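Local coordinates for protein DNA ligase (Archaeoglobus fulgidus, PDB 3GDE) that probably seals nicks in double-stranded DNA during replication, recombination and repair, spending ATP to join a 3'-hydroxyl end to a 5'-phosphate end, at residues P312-L317 and F527-D532; V316-R321 and E331-E336; E426-V431 and V505-I510. All blocks are in the same frame, centred on the assembly; numbering follows the deposited sequence.

In the fold
Contact 1 joins two domains: helix 313-321 of the adenylation domain meets the end of strand 526-530 in the OB-fold domain. Contact 2, centred about 12 Å from contact 1, uses the same helix and shares Val-316 and Leu-317, but turns another side of it to segment 331-336 within the adenylation domain. Contact 3, centred about 14 Å from contact 1, pairs strands 428-437 and 502-506; the second of these is the neighbour of strand 526-530. Along the chain contact 2 closes first, and contact 3 lies within the long span bridged by contact 1. The helix shared by contacts 1 and 2 meets the sheet to which contact 3 belongs, consistent with the tightly closed conformation of this ligase.

Contact 1. Residues P312-L317 and F527-D532; sequences PFQHVL and FVRLRD. With PO4 (phosphate ion), chain D.
Arg-529 reaches across to Gln-314 and Phe-313. Its CG lies between the backbone N and the carbonyl carbon (chi1 64°), and beyond it CD just meets Gln-314 CB. Arg-529 NE lies 3.8 Å from Gln-314 CB, and this methylene sits over the centre of one guanidinium face while Val-528 CG1 lies over the other. At the tip the branches part: Arg-529 NH1 comes within 3.8 Å of Gln-314 CD, and Arg-529 NH2 approaches Phe-313 CE2 obliquely at 3.3 Å. The Gln-314 amide lies stacked on the guanidinium, the two planes 15° from parallel. Its NE2 is 3.4 Å from Arg-529 NH2, but two donors meet there and this is flat packing. Glutamine suits the place, being planar and uncharged beside a cation whose NE pairs with Glu-504 and whose NH1 forms a salt bridge with a bound phosphate. An alanine in place of Arg-529 would probably leave the Gln-314 amide free to turn and deprive Glu-504 of an arginine partner.

Arg-531 also pairs with Glu-504, and with Asp-533. Leu-317 CD1 packs over a face of its guanidinium, 3.6 Å from Arg-531 NE, while Phe-313 CE1 lies 3.8 Å from Arg-531 NH1. Two nearly parallel N-H groups suit arginine to an oxyanion, here another phosphate, probably from the crystallisation liquor: Arg-531 NH1 donates to its O3 at 2.8 Å, and Arg-531 NH2 to its O1 at 2.9 Å, almost straight at 179°. The first turn of helix 313-321 thus rests against strand 526-530, where Val-528 and Arg-529 form a classic beta bulge opposite Glu-504 of strand 502-506.

Contact 2. Residues V316-R321 and E331-E336; sequences VLRRFR and EKIPLE
The side chains of Arg-319 and Ile-333 run side by side, pointing opposite ways, and make the tight part of this contact. The arginine's CG runs against Ile-333 CB and CG2, and its CD lies 3.7 Å from Ile-333 CB. Bends at chi2 (-73°) and chi3 fold the chain back, and Arg-319 NH1 donates to Ile-333 O at 2.8 Å, with the oxygen in the guanidinium plane, the nitrogen nearly on the line of the carbonyl, and the N-H bent a little at 153°. Leu-335 comes up to the same group tip to tip, its CD1 lying over one face and 3.3 Å from Arg-319 NH1. Arginine fits here because its aliphatic stem can lie against isoleucine while its head stays polar: NH2 pairs with Asp-283 and also bonds to Ala-280 O, which probably compensates the buried charge. Next to it Val-316 CG2 touches Leu-335 CD2 at 3.9 Å.

One residue from Arg-319 the packing thins out. Arg-318 is exposed, its CB 3.9 Å from Ile-333 CD1. Its guanidinium keeps that methyl at its edge, and a bound phosphate lies about 4 Å from the side chain at the nearest atoms. Arg-318 NH1 is 6.2 Å from Lys-332 NZ, a repulsion that exposure to solvent would probably soften.

Helix 313-321 and the short helix 327-332 come between strands 309-311 and 335-342 of the nucleotidyltransferase (adenylation) domain. Helix 313-321 packs against the start of strand 335-342, an antiparallel neighbour of strand 296-306, and these two strands carry the predicted ATP-binding residues Phe-340 and Glu-301.

Contact 3. Residues E426-V431 and V505-I510; sequences ETLDLV and VAYQEI
Leu-428 and Val-505 face each other as an antiparallel hydrogen-bonded pair, and two backbone bonds close the ring between them. Leu-428 N donates to Val-505 O at 2.8 Å, almost straight at 172°, and Val-505 N returns a bond to Leu-428 O at 2.7 Å. Toward Glu-426 and Tyr-507 a water links the two backbones, donating to Glu-426 O at 2.6 Å and accepting from Tyr-507 N. In the other direction Leu-430 continues the ladder with Phe-503.

Strands 428-437 and 502-506 belong to the curled antiparallel sheet of the OB-fold domain, and the side chains of Leu-428 and Val-505 lie on one face of it. Branched apolar residues suit that face: Leu-430 CD1 packs on Val-505 CB at 4.2 Å, and strand 446-454 offers Leu-451 to both.

Tyr-507 lies beside this water. Its CG stands between the backbone N and the carbonyl carbon (chi1 59°), and the ring beyond it meets the other strand through CE2, which approaches Leu-428 CD1 at 3.7 Å and Glu-426 O at 3.3 Å. Leu-548 of helix 542-550 touches Tyr-507, Leu-428 and Glu-426 alike. The acid of Glu-426 turns from the strand to pair with Arg-544. On Thr-427 the two branches divide the work: CG2 touches Ala-506 CB at 4.1 Å, a small residue against a small branch, while OG1 is hydrogen-bonded to Glu-504 of strand 502-506.

Contact 1. Residues P312-L317 and F527-D532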
loop_
_atom_site.group_PDB
_atom_site.type_symbol
_atom_site.label_atom_id
_atom_site.label_comp_id
_atom_site.label_asym_id
_atom_site.label_seq_id
_atom_site.Cartn_x
_atom_site.Cartn_y
_atom_site.Cartn_z
ATOM N N PRO A 312 -0.885 17.861 -14.771
ATOM C CA PRO A 312 -1.116 16.415 -14.624
ATOM C C PRO A 312 -0.807 15.911 -13.206
ATOM O O PRO A 312 -0.043 16.541 -12.479
ATOM C CB PRO A 312 -0.159 15.806 -15.655
ATOM C CG PRO A 312 0.969 16.776 -15.718
ATOM C CD PRO A 312 0.332 18.136 -15.562
ATOM N N PHE A 313 -1.389 14.776 -12.837
ATOM C CA PHE A 313 -1.384 14.304 -11.443
ATOM C C PHE A 313 -0.005 14.014 -10.845
ATOM O O PHE A 313 0.166 14.105 -9.633
ATOM C CB PHE A 313 -2.302 13.085 -11.270
ATOM C CG PHE A 313 -1.693 11.797 -11.724
ATOM C CD1 PHE A 313 -1.148 10.912 -10.801
ATOM C CD2 PHE A 313 -1.655 11.469 -13.077
ATOM C CE1 PHE A 313 -0.572 9.717 -11.214
ATOM C CE2 PHE A 313 -1.079 10.274 -13.502
ATOM C CZ PHE A 313 -0.540 9.396 -12.567
ATOM N N GLN A 314 0.966 13.651 -11.680
ATOM C CA GLN A 314 2.302 13.318 -11.175
ATOM C C GLN A 314 3.014 14.547 -10.599
ATOM O O GLN A 314 3.988 14.418 -9.864
ATOM C CB GLN A 314 3.162 12.605 -12.233
ATOM C CG GLN A 314 3.703 13.498 -13.370
ATOM C CD GLN A 314 2.753 13.630 -14.556
ATOM O OE1 GLN A 314 3.121 14.200 -15.575
ATOM N NE2 GLN A 314 1.538 13.100 -14.435
ATOM N N HIS A 315 2.502 15.731 -10.934
ATOM C CA HIS A 315 2.922 16.974 -10.297
ATOM C C HIS A 315 2.483 17.021 -8.832
ATOM O O HIS A 315 3.256 17.441 -7.972
ATOM C CB HIS A 315 2.393 18.189 -11.070
ATOM C CG HIS A 315 3.103 18.439 -12.364
ATOM N ND1 HIS A 315 3.447 19.703 -12.791
ATOM C CD2 HIS A 315 3.537 17.589 -13.326
ATOM C CE1 HIS A 315 4.058 19.620 -13.961
ATOM N NE2 HIS A 315 4.124 18.348 -14.308
ATOM N N VAL A 316 1.250 16.595 -8.549
ATOM C CA VAL A 316 0.797 16.449 -7.159
ATOM C C VAL A 316 1.667 15.409 -6.430
ATOM O O VAL A 316 2.021 15.597 -5.265
ATOM C CB VAL A 316 -0.703 16.058 -7.041
ATOM C CG1 VAL A 316 -1.116 15.980 -5.577
ATOM C CG2 VAL A 316 -1.605 17.046 -7.787
ATOM N N LEU A 317 2.020 14.329 -7.128
ATOM C CA LEU A 317 2.857 13.285 -6.544
ATOM C C LEU A 317 4.233 13.815 -6.136
ATOM O O LEU A 317 4.753 13.416 -5.099
ATOM C CB LEU A 317 2.980 12.062 -7.476
ATOM C CG LEU A 317 1.712 11.245 -7.777
ATOM C CD1 LEU A 317 2.030 10.076 -8.710
ATOM C CD2 LEU A 317 0.990 10.754 -6.497
ATOM N N PHE A 527 6.309 1.595 -20.167
ATOM C CA PHE A 527 6.654 2.235 -18.908
ATOM C C PHE A 527 6.192 3.684 -18.905
ATOM O O PHE A 527 6.489 4.436 -19.828
ATOM C CB PHE A 527 8.164 2.132 -18.672
ATOM C CG PHE A 527 8.652 2.811 -17.399
ATOM C CD1 PHE A 527 8.479 2.205 -16.148
ATOM C CD2 PHE A 527 9.322 4.033 -17.462
ATOM C CE1 PHE A 527 8.935 2.828 -14.985
ATOM C CE2 PHE A 527 9.792 4.660 -16.298
ATOM C CZ PHE A 527 9.607 4.049 -15.063
ATOM N N VAL A 528 5.448 4.056 -17.867
ATOM C CA VAL A 528 5.037 5.438 -17.654
ATOM C C VAL A 528 5.975 6.120 -16.640
ATOM O O VAL A 528 6.653 7.091 -16.979
ATOM C CB VAL A 528 3.552 5.520 -17.211
ATOM C CG1 VAL A 528 3.092 6.969 -17.114
ATOM C CG2 VAL A 528 2.655 4.739 -18.192
ATOM N N ARG A 529 6.015 5.596 -15.409
ATOM C CA ARG A 529 6.923 6.074 -14.365
ATOM C C ARG A 529 7.057 5.102 -13.191
ATOM O O ARG A 529 6.212 4.219 -12.988
ATOM C CB ARG A 529 6.469 7.433 -13.830
ATOM C CG ARG A 529 5.126 7.412 -13.124
ATOM C CD ARG A 529 4.658 8.834 -12.878
ATOM N NE ARG A 529 3.329 9.019 -13.446
ATOM C CZ ARG A 529 3.064 9.633 -14.598
ATOM N NH1 ARG A 529 4.020 10.180 -15.335
ATOM N NH2 ARG A 529 1.815 9.711 -15.000
ATOM N N LEU A 530 8.114 5.304 -12.403
ATOM C CA LEU A 530 8.295 4.616 -11.135
ATOM C C LEU A 530 7.302 5.186 -10.124
ATOM O O LEU A 530 7.184 6.393 -9.997
ATOM C CB LEU A 530 9.735 4.825 -10.629
ATOM C CG LEU A 530 10.183 4.312 -9.251
ATOM C CD1 LEU A 530 10.307 2.778 -9.204
ATOM C CD2 LEU A 530 11.509 4.953 -8.888
ATOM N N ARG A 531 6.595 4.322 -9.401
ATOM C CA ARG A 531 5.678 4.811 -8.372
ATOM C C ARG A 531 6.230 4.610 -6.956
ATOM O O ARG A 531 6.009 3.585 -6.319
ATOM C CB ARG A 531 4.269 4.227 -8.550
ATOM C CG ARG A 531 3.611 4.615 -9.885
ATOM C CD ARG A 531 3.304 6.128 -9.976
ATOM N NE ARG A 531 2.274 6.520 -9.016
ATOM C CZ ARG A 531 0.964 6.524 -9.261
ATOM N NH1 ARG A 531 0.495 6.196 -10.465
ATOM N NH2 ARG A 531 0.126 6.884 -8.300
ATOM N N ASP A 532 6.961 5.614 -6.481
ATOM C CA ASP A 532 7.472 5.614 -5.106
ATOM C C ASP A 532 6.353 5.737 -4.076
ATOM O O ASP A 532 6.506 5.288 -2.943
ATOM C CB ASP A 532 8.490 6.743 -4.899
ATOM C CG ASP A 532 9.846 6.417 -5.501
ATOM O OD1 ASP A 532 10.219 5.218 -5.523
ATOM O OD2 ASP A 532 10.544 7.368 -5.936
HETATM P P PO4 D . -3.237 5.840 -9.713
HETATM O O1 PO4 D . -2.691 6.891 -8.777
HETATM O O2 PO4 D . -4.513 6.350 -10.347
HETATM O O3 PO4 D . -2.230 5.566 -10.810
HETATM O O4 PO4 D . -3.524 4.576 -8.931
#

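Contact 2. Residues V316-R321 and E331-E336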
loop_
_atom_site.group_PDB
_atom_site.type_symbol
_atom_site.label_atom_id
_atom_site.label_comp_id
_atom_site.label_asym_id
_atom_site.label_seq_id
_atom_site.Cartn_x
_atom_site.Cartn_y
_atom_site.Cartn_z
ATOM N N VAL A 316 1.250 16.595 -8.549
ATOM C CA VAL A 316 0.797 16.449 -7.159
ATOM C C VAL A 316 1.667 15.409 -6.430
ATOM O O VAL A 316 2.021 15.597 -5.265
ATOM C CB VAL A 316 -0.703 16.058 -7.041
ATOM C CG1 VAL A 316 -1.116 15.980 -5.577
ATOM C CG2 VAL A 316 -1.605 17.046 -7.787
ATOM N N LEU A 317 2.020 14.329 -7.128
ATOM C CA LEU A 317 2.857 13.285 -6.544
ATOM C C LEU A 317 4.233 13.815 -6.136
ATOM O O LEU A 317 4.753 13.416 -5.099
ATOM C CB LEU A 317 2.980 12.062 -7.476
ATOM C CG LEU A 317 1.712 11.245 -7.777
ATOM C CD1 LEU A 317 2.030 10.076 -8.710
ATOM C CD2 LEU A 317 0.990 10.754 -6.497
ATOM N N ARG A 318 4.807 14.711 -6.946
ATOM C CA ARG A 318 6.066 15.397 -6.596
ATOM C C ARG A 318 5.974 16.190 -5.299
ATOM O O ARG A 318 6.899 16.165 -4.493
ATOM C CB ARG A 318 6.521 16.333 -7.709
ATOM C CG ARG A 318 7.219 15.633 -8.848
ATOM C CD ARG A 318 8.261 16.533 -9.494
ATOM N NE ARG A 318 8.337 16.289 -10.932
ATOM C CZ ARG A 318 7.660 16.981 -11.846
ATOM N NH1 ARG A 318 6.866 17.982 -11.478
ATOM N NH2 ARG A 318 7.787 16.682 -13.135
ATOM N N ARG A 319 4.866 16.905 -5.120
ATOM C CA ARG A 319 4.572 17.596 -3.867
ATOM C C ARG A 319 4.550 16.597 -2.718
ATOM O O ARG A 319 5.166 16.837 -1.682
ATOM C CB ARG A 319 3.226 18.336 -3.940
ATOM C CG ARG A 319 3.188 19.573 -4.845
ATOM C CD ARG A 319 3.940 20.773 -4.258
ATOM N NE ARG A 319 3.617 20.976 -2.852
ATOM C CZ ARG A 319 2.720 21.834 -2.388
ATOM N NH1 ARG A 319 2.046 22.620 -3.210
ATOM N NH2 ARG A 319 2.508 21.911 -1.084
ATOM N N PHE A 320 3.844 15.482 -2.917
ATOM C CA PHE A 320 3.772 14.387 -1.935
ATOM C C PHE A 320 5.154 13.848 -1.559
ATOM O O PHE A 320 5.385 13.515 -0.400
ATOM C CB PHE A 320 2.890 13.237 -2.453
ATOM C CG PHE A 320 1.402 13.526 -2.434
ATOM C CD1 PHE A 320 0.493 12.511 -2.718
ATOM C CD2 PHE A 320 0.910 14.791 -2.124
ATOM C CE1 PHE A 320 -0.873 12.750 -2.711
ATOM C CE2 PHE A 320 -0.463 15.046 -2.114
ATOM C CZ PHE A 320 -1.357 14.021 -2.411
ATOM N N ARG A 321 6.057 13.758 -2.537
ATOM C CA ARG A 321 7.449 13.361 -2.284
ATOM C C ARG A 321 8.184 14.381 -1.419
ATOM O O ARG A 321 8.799 14.003 -0.422
ATOM C CB ARG A 321 8.220 13.128 -3.585
ATOM C CG ARG A 321 7.884 11.826 -4.277
ATOM C CD ARG A 321 8.857 11.500 -5.418
ATOM N NE ARG A 321 10.175 11.022 -4.975
ATOM C CZ ARG A 321 10.410 10.177 -3.966
ATOM N NH1 ARG A 321 9.414 9.659 -3.245
ATOM N NH2 ARG A 321 11.665 9.834 -3.681
ATOM N N GLU A 331 5.667 26.909 -4.228
ATOM C CA GLU A 331 5.808 27.928 -5.274
ATOM C C GLU A 331 5.837 27.330 -6.681
ATOM O O GLU A 331 5.100 27.787 -7.556
ATOM C CB GLU A 331 7.044 28.817 -5.037
ATOM C CG GLU A 331 7.150 29.430 -3.634
ATOM C CD GLU A 331 5.896 30.189 -3.200
ATOM O OE1 GLU A 331 5.479 31.132 -3.916
ATOM O OE2 GLU A 331 5.335 29.845 -2.130
ATOM N N LYS A 332 6.695 26.329 -6.892
ATOM C CA LYS A 332 6.777 25.603 -8.167
ATOM C C LYS A 332 5.435 24.990 -8.563
ATOM O O LYS A 332 4.949 25.200 -9.679
ATOM C CB LYS A 332 7.835 24.488 -8.099
ATOM C CG LYS A 332 9.172 24.797 -8.786
ATOM C CD LYS A 332 9.051 24.854 -10.324
ATOM C CE LYS A 332 9.170 23.477 -10.988
ATOM N NZ LYS A 332 10.578 22.985 -11.063
ATOM N N ILE A 333 4.840 24.247 -7.631
ATOM C CA ILE A 333 3.636 23.459 -7.898
ATOM C C ILE A 333 2.510 23.882 -6.947
ATOM O O ILE A 333 2.365 23.302 -5.866
ATOM C CB ILE A 333 3.913 21.921 -7.757
ATOM C CG1 ILE A 333 5.227 21.529 -8.447
ATOM C CG2 ILE A 333 2.736 21.098 -8.261
ATOM C CD1 ILE A 333 5.763 20.162 -8.053
ATOM N N PRO A 334 1.743 24.926 -7.322
ATOM C CA PRO A 334 0.519 25.281 -6.601
ATOM C C PRO A 334 -0.544 24.180 -6.671
ATOM O O PRO A 334 -0.556 23.385 -7.616
ATOM C CB PRO A 334 0.026 26.533 -7.340
ATOM C CG PRO A 334 1.263 27.100 -7.983
ATOM C CD PRO A 334 2.014 25.875 -8.418
ATOM N N LEU A 335 -1.422 24.139 -5.672
ATOM C CA LEU A 335 -2.452 23.112 -5.604
ATOM C C LEU A 335 -3.809 23.682 -5.240
ATOM O O LEU A 335 -3.903 24.743 -4.623
ATOM C CB LEU A 335 -2.083 22.041 -4.574
ATOM C CG LEU A 335 -0.754 21.293 -4.676
ATOM C CD1 LEU A 335 -0.509 20.496 -3.394
ATOM C CD2 LEU A 335 -0.706 20.393 -5.895
ATOM N N GLU A 336 -4.861 22.965 -5.632
ATOM C CA GLU A 336 -6.187 23.181 -5.065
ATOM C C GLU A 336 -6.880 21.855 -4.797
ATOM O O GLU A 336 -6.506 20.828 -5.365
ATOM C CB GLU A 336 -7.041 24.110 -5.923
ATOM C CG GLU A 336 -7.078 23.782 -7.384
ATOM C CD GLU A 336 -7.660 24.909 -8.197
ATOM O OE1 GLU A 336 -8.737 24.713 -8.789
ATOM O OE2 GLU A 336 -7.045 25.994 -8.232
#

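Contact 3. Residues E426-V431 and V505-I510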
loop_
_atom_site.group_PDB
_atom_site.type_symbol
_atom_site.label_atom_id
_atom_site.label_comp_id
_atom_site.label_asym_id
_atom_site.label_seq_id
_atom_site.Cartn_x
_atom_site.Cartn_y
_atom_site.Cartn_z
ATOM N N GLU A 426 -7.029 2.632 -18.591
ATOM C CA GLU A 426 -6.365 2.503 -17.299
ATOM C C GLU A 426 -4.892 2.218 -17.486
ATOM O O GLU A 426 -4.501 1.606 -18.477
ATOM C CB GLU A 426 -6.993 1.374 -16.474
ATOM C CG GLU A 426 -8.441 1.611 -16.091
ATOM C CD GLU A 426 -8.631 2.897 -15.338
ATOM O OE1 GLU A 426 -9.223 3.825 -15.915
ATOM O OE2 GLU A 426 -8.170 2.993 -14.178
ATOM N N THR A 427 -4.079 2.698 -16.549
ATOM C CA THR A 427 -2.734 2.175 -16.387
ATOM C C THR A 427 -2.773 1.246 -15.188
ATOM O O THR A 427 -3.749 1.245 -14.422
ATOM C CB THR A 427 -1.654 3.263 -16.208
ATOM O OG1 THR A 427 -1.927 4.058 -15.040
ATOM C CG2 THR A 427 -1.563 4.147 -17.445
ATOM N N LEU A 428 -1.733 0.432 -15.044
ATOM C CA LEU A 428 -1.640 -0.496 -13.926
ATOM C C LEU A 428 -0.389 -0.216 -13.148
ATOM O O LEU A 428 0.613 0.228 -13.706
ATOM C CB LEU A 428 -1.616 -1.944 -14.420
ATOM C CG LEU A 428 -2.934 -2.504 -14.957
ATOM C CD1 LEU A 428 -2.654 -3.717 -15.838
ATOM C CD2 LEU A 428 -3.896 -2.830 -13.811
ATOM N N ASP A 429 -0.438 -0.458 -11.850
ATOM C CA ASP A 429 0.786 -0.437 -11.102
ATOM C C ASP A 429 1.169 -1.844 -10.649
ATOM O O ASP A 429 0.383 -2.552 -10.011
ATOM C CB ASP A 429 0.735 0.617 -10.010
ATOM C CG ASP A 429 1.237 1.986 -10.510
ATOM O OD1 ASP A 429 0.420 2.878 -10.872
ATOM O OD2 ASP A 429 2.482 2.144 -10.565
ATOM N N LEU A 430 2.364 -2.250 -11.074
ATOM C CA LEU A 430 2.799 -3.626 -10.999
ATOM C C LEU A 430 4.174 -3.704 -10.343
ATOM O O LEU A 430 5.000 -2.813 -10.505
ATOM C CB LEU A 430 2.808 -4.267 -12.406
ATOM C CG LEU A 430 1.470 -4.274 -13.174
ATOM C CD1 LEU A 430 1.657 -4.544 -14.676
ATOM C CD2 LEU A 430 0.445 -5.256 -12.560
ATOM N N VAL A 431 4.400 -4.767 -9.584
ATOM C CA VAL A 431 5.668 -4.951 -8.879
ATOM C C VAL A 431 6.747 -5.393 -9.872
ATOM O O VAL A 431 6.493 -6.222 -10.735
ATOM C CB VAL A 431 5.545 -6.001 -7.722
ATOM C CG1 VAL A 431 6.861 -6.085 -6.910
ATOM C CG2 VAL A 431 4.388 -5.648 -6.809
ATOM N N VAL A 505 2.408 1.249 -15.439
ATOM C CA VAL A 505 2.532 0.594 -16.736
ATOM C C VAL A 505 1.258 0.804 -17.564
ATOM O O VAL A 505 0.144 0.541 -17.086
ATOM C CB VAL A 505 2.781 -0.928 -16.567
ATOM C CG1 VAL A 505 2.915 -1.622 -17.914
ATOM C CG2 VAL A 505 4.023 -1.184 -15.724
ATOM N N ALA A 506 1.437 1.280 -18.800
ATOM C CA ALA A 506 0.358 1.336 -19.779
ATOM C C ALA A 506 0.405 0.087 -20.661
ATOM O O ALA A 506 1.426 -0.591 -20.745
ATOM C CB ALA A 506 0.473 2.598 -20.631
ATOM N N TYR A 507 -0.697 -0.208 -21.335
ATOM C CA TYR A 507 -0.778 -1.387 -22.185
ATOM C C TYR A 507 -1.818 -1.165 -23.282
ATOM O O TYR A 507 -2.671 -0.284 -23.158
ATOM C CB TYR A 507 -1.155 -2.613 -21.337
ATOM C CG TYR A 507 -2.474 -2.461 -20.615
ATOM C CD1 TYR A 507 -3.643 -2.990 -21.152
ATOM C CD2 TYR A 507 -2.554 -1.780 -19.394
ATOM C CE1 TYR A 507 -4.864 -2.843 -20.505
ATOM C CE2 TYR A 507 -3.783 -1.625 -18.730
ATOM C CZ TYR A 507 -4.932 -2.162 -19.297
ATOM O OH TYR A 507 -6.156 -2.028 -18.659
ATOM N N GLN A 508 -1.750 -1.966 -24.345
ATOM C CA GLN A 508 -2.791 -1.954 -25.385
ATOM C C GLN A 508 -3.932 -2.913 -25.048
ATOM O O GLN A 508 -5.109 -2.594 -25.250
ATOM C CB GLN A 508 -2.210 -2.284 -26.767
ATOM C CG GLN A 508 -1.368 -1.158 -27.390
ATOM C CD GLN A 508 -2.085 0.181 -27.423
ATOM O OE1 GLN A 508 -3.220 0.280 -27.892
ATOM N NE2 GLN A 508 -1.428 1.220 -26.908
ATOM N N GLU A 509 -3.570 -4.083 -24.525
ATOM C CA GLU A 509 -4.529 -5.142 -24.246
ATOM C C GLU A 509 -4.039 -6.085 -23.145
ATOM O O GLU A 509 -2.842 -6.297 -22.991
ATOM C CB GLU A 509 -4.810 -5.932 -25.530
ATOM C CG GLU A 509 -6.048 -6.818 -25.452
ATOM C CD GLU A 509 -6.331 -7.591 -26.741
ATOM O OE1 GLU A 509 -5.378 -7.930 -27.497
ATOM O OE2 GLU A 509 -7.532 -7.867 -26.982
ATOM N N ILE A 510 -4.973 -6.618 -22.366
ATOM C CA ILE A 510 -4.706 -7.774 -21.510
ATOM C C ILE A 510 -5.253 -9.006 -22.242
ATOM O O ILE A 510 -6.431 -9.041 -22.593
ATOM C CB ILE A 510 -5.370 -7.653 -20.104
ATOM C CG1 ILE A 510 -4.885 -6.400 -19.371
ATOM C CG2 ILE A 510 -5.076 -8.895 -19.259
ATOM C CD1 ILE A 510 -5.834 -5.904 -18.285
HETATM O O HOH W 1 -3.007 1.707 -20.590
#